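Local coordinates for protein polyhedrin (Antheraea mylitta cypovirus 4, PDB 5A9C) that probably packs into the crystalline lattice of viral polyhedra, the occlusion bodies that enclose cypovirus particles, at residues I90-T93 / R94-V97. Numbering follows the deposited sequence.
Sequences IDWT and RARV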
loop_
_atom_site.group_PDB
_atom_site.type_symbol
_atom_site.label_atom_id
_atom_site.label_comp_id
_atom_site.label_asym_id
_atom_site.label_seq_id
_atom_site.Cartn_x
_atom_site.Cartn_y
_atom_site.Cartn_z
ATOM N N ILE A 90 20.359 7.089 -2.582
ATOM C CA ILE A 90 19.730 6.131 -3.477
ATOM C C ILE A 90 20.758 5.325 -4.264
ATOM O O ILE A 90 21.779 5.856 -4.699
ATOM C CB ILE A 90 18.761 6.839 -4.443
ATOM C CG1 ILE A 90 17.628 7.499 -3.649
ATOM C CG2 ILE A 90 18.208 5.858 -5.471
ATOM C CD1 ILE A 90 16.631 8.258 -4.499
ATOM N N ASP A 91 20.481 4.035 -4.423
ATOM C CA ASP A 91 21.287 3.158 -5.263
ATOM C C ASP A 91 21.036 3.510 -6.726
ATOM O O ASP A 91 20.025 3.112 -7.305
ATOM C CB ASP A 91 20.919 1.698 -4.983
ATOM C CG ASP A 91 21.653 0.721 -5.884
ATOM O OD1 ASP A 91 22.607 1.133 -6.575
ATOM O OD2 ASP A 91 21.274 -0.469 -5.889
ATOM N N TRP A 92 21.956 4.268 -7.317
ATOM C CA TRP A 92 21.775 4.785 -8.671
ATOM C C TRP A 92 21.892 3.711 -9.748
ATOM O O TRP A 92 21.557 3.953 -10.909
ATOM C CB TRP A 92 22.761 5.917 -8.958
ATOM C CG TRP A 92 22.638 7.073 -8.014
ATOM C CD1 TRP A 92 23.626 7.602 -7.235
ATOM C CD2 TRP A 92 21.457 7.835 -7.738
ATOM N NE1 TRP A 92 23.135 8.652 -6.497
ATOM C CE2 TRP A 92 21.805 8.816 -6.787
ATOM C CE3 TRP A 92 20.140 7.789 -8.207
ATOM C CZ2 TRP A 92 20.885 9.740 -6.292
ATOM C CZ3 TRP A 92 19.228 8.708 -7.716
ATOM C CH2 TRP A 92 19.605 9.669 -6.769
ATOM N N THR A 93 22.370 2.532 -9.367
ATOM C CA THR A 93 22.491 1.432 -10.316
ATOM C C THR A 93 21.167 0.688 -10.473
ATOM O O THR A 93 20.996 -0.098 -11.404
ATOM C CB THR A 93 23.592 0.440 -9.908
ATOM O OG1 THR A 93 23.209 -0.246 -8.710
ATOM C CG2 THR A 93 24.907 1.173 -9.676
ATOM N N ARG A 94 20.230 0.942 -9.563
ATOM C CA ARG A 94 18.925 0.288 -9.617
ATOM C C ARG A 94 17.756 1.267 -9.728
ATOM O O ARG A 94 16.623 0.859 -9.977
ATOM C CB ARG A 94 18.732 -0.641 -8.412
ATOM C CG ARG A 94 19.607 -1.886 -8.450
ATOM C CD ARG A 94 19.328 -2.800 -7.267
ATOM N NE ARG A 94 20.156 -4.003 -7.298
ATOM C CZ ARG A 94 21.364 -4.091 -6.750
ATOM N NH1 ARG A 94 21.890 -3.043 -6.130
ATOM N NH2 ARG A 94 22.048 -5.225 -6.823
ATOM N N ALA A 95 18.028 2.554 -9.544
ATOM C CA ALA A 95 16.988 3.567 -9.682
ATOM C C ALA A 95 16.446 3.555 -11.108
ATOM O O ALA A 95 17.216 3.491 -12.070
ATOM C CB ALA A 95 17.529 4.944 -9.325
ATOM N N ARG A 96 15.127 3.622 -11.253
ATOM C CA ARG A 96 14.531 3.501 -12.581
ATOM C C ARG A 96 13.122 4.077 -12.693
ATOM O O ARG A 96 12.423 4.266 -11.696
ATOM C CB ARG A 96 14.505 2.032 -13.006
ATOM C CG ARG A 96 13.539 1.191 -12.197
ATOM C CD ARG A 96 13.763 -0.292 -12.422
ATOM N NE ARG A 96 15.003 -0.755 -11.813
ATOM C CZ ARG A 96 15.371 -2.031 -11.754
ATOM N NH1 ARG A 96 14.591 -2.971 -12.269
ATOM N NH2 ARG A 96 16.517 -2.367 -11.178
ATOM N N VAL A 97 12.722 4.342 -13.932
ATOM C CA VAL A 97 11.405 4.859 -14.251
ATOM C C VAL A 97 10.975 4.226 -15.565
ATOM O O VAL A 97 11.810 3.908 -16.411
ATOM C CB VAL A 97 11.432 6.401 -14.448
ATOM C CG1 VAL A 97 10.046 6.928 -14.811
ATOM C CG2 VAL A 97 11.956 7.099 -13.205
HETATM O O HOH W 1 19.752 3.400 -12.814
#
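Asp-91 meets Arg-94 in a salt bridge across a type I beta turn that leads into strand 96-100. Arg-94 NH1 lies 2.7 Å from Asp-91 OD2, approaching it on the syn side, and the oxygen sits at the edge of the guanidinium, in its plane. The carboxylate and guanidinium planes are nevertheless 64° apart, so one N-H makes the bridge rather than a flat two-bond pair. Asp-91 holds CG anti to its own nitrogen (chi1 176°), which turns the carboxylate back over the following residues. Asp-91 OD1 takes two donors: Thr-93 N at 3.1 Å, from above the carboxylate plane, adding an Asx turn, and Thr-93 OG1 at 2.6 Å on the syn side. The backbone tightens the same bend, with Arg-94 N donating to Asp-91 O at 3.1 Å and Ala-95 N adding a weak bond to that oxygen.

The tightly packed part is Ala-95 CB, 4.0 Å from Ile-90 CG2 and oblique to Trp-92 CE3 at a similar distance. Ala-95 also touches Leu-126, from a loop, and Ile-90 touches Ala-150 of strand 145-151. By contrast with these and with the buried Asp-91 carboxylate, Thr-93 and Arg-94 run side by side on the exposed surface. A water lies within hydrogen-bonding distance of both Trp-92 O and Ala-95 O, and Arg-96 NE reaches back to Arg-94 O at 2.9 Å. With both carboxylate oxygens engaged, Asp-91 is probably kept ionised and fixed in rotation, tying the turn's backbone to the side chain of Arg-94.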